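Local coordinates for protein Fe-superoxide dismutase homolog (Plasmodium berghei, PDB 2A03) that probably converts superoxide radicals into hydrogen peroxide and molecular oxygen at a metal centre, as a member of the iron/manganese superoxide dismutase family, at residues S33-K38 / S83-S88. Residues are numbered along the deposited sequence; the frame is centred on the assembly and turned at random.
Sequences SFHYNK and SFYWDS. With MN (manganese (II) ion), chain C.
H35 and Y36 meet Y85 and W86 in a buried aromatic cluster between helix 29-51 and helix 70-87, in the alpha-hairpin domain of an iron/manganese superoxide dismutase. The axes of the two short helical segments come no closer than 12.0 Å, and aromatic side chains bridge the distance. W86 has its CG anti to its own carbonyl carbon (chi1 -53°), which sends the benzo edge of the indole to one face of the H35 imidazole. W86 CH2 sits 3.6 Å from H35 ND1, and the planes stand at 76°, an edge-to-face pair. Y36 meets the same indole further along. The edge of its ring points at the face of the five-membered ring, offset, with Y36 CD1 3.8 Å from W86 NE1. W86 NE1 is hydrogen-bonded to ND1 of H40, one turn beyond Y36, and Y36 OH is hydrogen-bonded to the carbonyl oxygen of P14.

H35 is a metal ligand. Its CG lies anti to the backbone N (chi1 -156°), which extends the ring toward helix 70-87, and H35 NE2 binds manganese at 2.1 Å. H82, D166, H170 and a water complete the site. Y85 approaches the imidazole obliquely, its CE2 3.5 Å from H35 CE1. Y85 OH also bonds to Y183 OH. Both imidazole nitrogens are engaged, which should hold the rotation of the ring: the other nitrogen, H35 ND1, donates in the ring plane to a water at 2.8 Å, and this water lies 2.7 Å from Y85 OH.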
ATOM      1  N   SER A  33      -7.443   2.479  16.955  1.00 33.00           N
ATOM      2  CA  SER A  33      -8.871   2.463  16.752  1.00 33.83           C
ATOM      3  C   SER A  33      -9.214   2.307  15.279  1.00 32.34           C
ATOM      4  O   SER A  33     -10.085   1.529  14.955  1.00 33.91           O
ATOM      5  CB  SER A  33      -9.560   3.710  17.356  1.00 34.79           C
ATOM      6  OG  SER A  33      -9.371   4.841  16.537  1.00 42.25           O
ATOM      7  N   PHE A  34      -8.537   3.013  14.384  1.00 30.74           N
ATOM      8  CA  PHE A  34      -8.793   2.820  12.949  1.00 30.81           C
ATOM      9  C   PHE A  34      -8.259   1.455  12.478  1.00 31.40           C
ATOM     10  O   PHE A  34      -8.952   0.705  11.785  1.00 32.39           O
ATOM     11  CB  PHE A  34      -8.206   3.963  12.098  1.00 27.99           C
ATOM     12  CG  PHE A  34      -9.055   5.196  12.076  1.00 28.46           C
ATOM     13  CD1 PHE A  34     -10.161   5.284  11.225  1.00 28.61           C
ATOM     14  CD2 PHE A  34      -8.776   6.270  12.908  1.00 27.64           C
ATOM     15  CE1 PHE A  34     -10.988   6.438  11.218  1.00 25.57           C
ATOM     16  CE2 PHE A  34      -9.590   7.426  12.901  1.00 27.29           C
ATOM     17  CZ  PHE A  34     -10.692   7.507  12.058  1.00 23.91           C
ATOM     18  N   HIS A  35      -7.031   1.135  12.873  1.00 31.15           N
ATOM     19  CA  HIS A  35      -6.365  -0.076  12.419  1.00 31.09           C
ATOM     20  C   HIS A  35      -7.097  -1.337  12.891  1.00 31.00           C
ATOM     21  O   HIS A  35      -7.261  -2.281  12.127  1.00 29.90           O
ATOM     22  CB  HIS A  35      -4.918  -0.079  12.918  1.00 31.57           C
ATOM     23  CG  HIS A  35      -3.983  -0.908  12.098  1.00 31.13           C
ATOM     24  ND1 HIS A  35      -2.614  -0.832  12.242  1.00 30.40           N
ATOM     25  CD2 HIS A  35      -4.214  -1.812  11.112  1.00 32.95           C
ATOM     26  CE1 HIS A  35      -2.042  -1.669  11.391  1.00 33.03           C
ATOM     27  NE2 HIS A  35      -2.991  -2.268  10.686  1.00 31.61           N
ATOM     28  N   TYR A  36      -7.536  -1.349  14.147  1.00 31.87           N
ATOM     29  CA  TYR A  36      -8.266  -2.500  14.699  1.00 31.53           C
ATOM     30  C   TYR A  36      -9.780  -2.447  14.400  1.00 32.24           C
ATOM     31  O   TYR A  36     -10.338  -3.422  13.881  1.00 31.63           O
ATOM     32  CB  TYR A  36      -8.019  -2.605  16.198  1.00 31.72           C
ATOM     33  CG  TYR A  36      -8.721  -3.765  16.902  1.00 31.76           C
ATOM     34  CD1 TYR A  36      -8.305  -5.067  16.715  1.00 30.10           C
ATOM     35  CD2 TYR A  36      -9.801  -3.540  17.752  1.00 34.14           C
ATOM     36  CE1 TYR A  36      -8.912  -6.108  17.361  1.00 31.88           C
ATOM     37  CE2 TYR A  36     -10.445  -4.591  18.401  1.00 32.37           C
ATOM     38  CZ  TYR A  36      -9.986  -5.874  18.204  1.00 33.54           C
ATOM     39  OH  TYR A  36     -10.581  -6.935  18.835  1.00 32.09           O
ATOM     40  N   ASN A  37     -10.440  -1.331  14.737  1.00 32.54           N
ATOM     41  CA  ASN A  37     -11.907  -1.238  14.620  1.00 32.93           C
ATOM     42  C   ASN A  37     -12.422  -1.009  13.206  1.00 33.06           C
ATOM     43  O   ASN A  37     -13.603  -1.253  12.944  1.00 33.01           O
ATOM     44  CB  ASN A  37     -12.487  -0.161  15.545  1.00 32.71           C
ATOM     45  CG  ASN A  37     -12.401  -0.538  17.025  1.00 36.23           C
ATOM     46  OD1 ASN A  37     -12.593  -1.695  17.406  1.00 33.48           O
ATOM     47  ND2 ASN A  37     -12.126   0.459  17.868  1.00 41.36           N
ATOM     48  N   LYS A  38     -11.559  -0.531  12.304  1.00 33.14           N
ATOM     49  CA  LYS A  38     -11.954  -0.354  10.904  1.00 32.95           C
ATOM     50  C   LYS A  38     -11.270  -1.326   9.973  1.00 32.29           C
ATOM     51  O   LYS A  38     -11.949  -2.084   9.311  1.00 33.04           O
ATOM     52  CB  LYS A  38     -11.728   1.069  10.419  1.00 34.46           C
ATOM     53  CG  LYS A  38     -12.485   2.094  11.211  1.00 37.59           C
ATOM     54  CD  LYS A  38     -13.933   2.032  10.888  1.00 38.63           C
ATOM     55  CE  LYS A  38     -14.722   3.132  11.610  1.00 41.15           C
ATOM     56  NZ  LYS A  38     -16.182   3.078  11.162  1.00 42.03           N
ATOM     57  N   SER A  83      -3.948 -10.047  13.656  1.00 29.56           N
ATOM     58  CA  SER A  83      -3.931 -10.692  14.965  1.00 31.08           C
ATOM     59  C   SER A  83      -2.502 -11.009  15.414  1.00 30.66           C
ATOM     60  O   SER A  83      -2.181 -10.869  16.588  1.00 30.60           O
ATOM     61  CB  SER A  83      -4.806 -11.957  14.964  1.00 31.64           C
ATOM     62  OG  SER A  83      -6.163 -11.587  14.781  1.00 32.81           O
ATOM     63  N   PHE A  84      -1.655 -11.428  14.473  1.00 30.52           N
ATOM     64  CA  PHE A  84      -0.268 -11.747  14.790  1.00 30.98           C
ATOM     65  C   PHE A  84       0.525 -10.490  15.129  1.00 31.23           C
ATOM     66  O   PHE A  84       1.398 -10.498  16.000  1.00 30.45           O
ATOM     67  CB  PHE A  84       0.384 -12.503  13.639  1.00 30.91           C
ATOM     68  CG  PHE A  84       1.569 -13.326  14.058  1.00 30.53           C
ATOM     69  CD1 PHE A  84       1.387 -14.549  14.699  1.00 33.27           C
ATOM     70  CD2 PHE A  84       2.857 -12.888  13.821  1.00 30.03           C
ATOM     71  CE1 PHE A  84       2.473 -15.327  15.091  1.00 32.42           C
ATOM     72  CE2 PHE A  84       3.944 -13.645  14.211  1.00 32.96           C
ATOM     73  CZ  PHE A  84       3.753 -14.877  14.845  1.00 33.23           C
ATOM     74  N   TYR A  85       0.187  -9.403  14.442  1.00 32.07           N
ATOM     75  CA  TYR A  85       0.785  -8.091  14.678  1.00 32.29           C
ATOM     76  C   TYR A  85       0.416  -7.528  16.071  1.00 32.90           C
ATOM     77  O   TYR A  85       1.278  -7.023  16.808  1.00 33.06           O
ATOM     78  CB  TYR A  85       0.381  -7.175  13.495  1.00 32.17           C
ATOM     79  CG  TYR A  85       0.688  -5.696  13.588  1.00 31.53           C
ATOM     80  CD1 TYR A  85       1.999  -5.223  13.519  1.00 30.52           C
ATOM     81  CD2 TYR A  85      -0.341  -4.762  13.688  1.00 30.72           C
ATOM     82  CE1 TYR A  85       2.281  -3.866  13.595  1.00 30.38           C
ATOM     83  CE2 TYR A  85      -0.068  -3.393  13.733  1.00 31.12           C
ATOM     84  CZ  TYR A  85       1.241  -2.954  13.680  1.00 32.39           C
ATOM     85  OH  TYR A  85       1.525  -1.602  13.745  1.00 33.21           O
ATOM     86  N   TRP A  86      -0.846  -7.636  16.473  1.00 33.38           N
ATOM     87  CA  TRP A  86      -1.201  -7.151  17.799  1.00 33.33           C
ATOM     88  C   TRP A  86      -0.470  -7.962  18.872  1.00 32.42           C
ATOM     89  O   TRP A  86       0.006  -7.404  19.868  1.00 31.22           O
ATOM     90  CB  TRP A  86      -2.724  -7.169  18.044  1.00 34.09           C
ATOM     91  CG  TRP A  86      -3.483  -6.448  16.967  1.00 35.12           C
ATOM     92  CD1 TRP A  86      -4.492  -6.955  16.200  1.00 34.66           C
ATOM     93  CD2 TRP A  86      -3.291  -5.094  16.532  1.00 34.18           C
ATOM     94  NE1 TRP A  86      -4.943  -6.000  15.331  1.00 35.71           N
ATOM     95  CE2 TRP A  86      -4.209  -4.858  15.494  1.00 33.01           C
ATOM     96  CE3 TRP A  86      -2.430  -4.058  16.922  1.00 35.95           C
ATOM     97  CZ2 TRP A  86      -4.285  -3.652  14.832  1.00 33.17           C
ATOM     98  CZ3 TRP A  86      -2.516  -2.853  16.274  1.00 35.06           C
ATOM     99  CH2 TRP A  86      -3.437  -2.657  15.235  1.00 34.90           C
ATOM    100  N   ASP A  87      -0.388  -9.273  18.667  1.00 32.35           N
ATOM    101  CA  ASP A  87       0.284 -10.154  19.627  1.00 32.26           C
ATOM    102  C   ASP A  87       1.793  -9.947  19.649  1.00 30.60           C
ATOM    103  O   ASP A  87       2.439 -10.273  20.626  1.00 29.53           O
ATOM    104  CB  ASP A  87      -0.032 -11.634  19.347  1.00 33.35           C
ATOM    105  CG  ASP A  87      -1.498 -11.980  19.552  1.00 33.99           C
ATOM    106  OD1 ASP A  87      -2.222 -11.173  20.145  1.00 40.06           O
ATOM    107  OD2 ASP A  87      -1.935 -13.061  19.107  1.00 36.07           O
ATOM    108  N   SER A  88       2.336  -9.407  18.564  1.00 30.52           N
ATOM    109  CA  SER A  88       3.756  -9.117  18.455  1.00 30.94           C
ATOM    110  C   SER A  88       4.142  -7.847  19.209  1.00 30.55           C
ATOM    111  O   SER A  88       5.329  -7.518  19.323  1.00 29.53           O
ATOM    112  CB  SER A  88       4.161  -8.983  16.977  1.00 30.80           C
ATOM    113  OG  SER A  88       4.209 -10.246  16.319  1.00 33.21           O
TER
HETATM  114 MN    MN C 200      -2.642  -3.273   8.823  1.00 25.32          MN
HETATM  115  O   HOH W   1      -0.420   0.274  13.621  1.00 26.62           O
HETATM  116  O   HOH W   2      -2.080  -4.391   6.879  1.00 28.56           O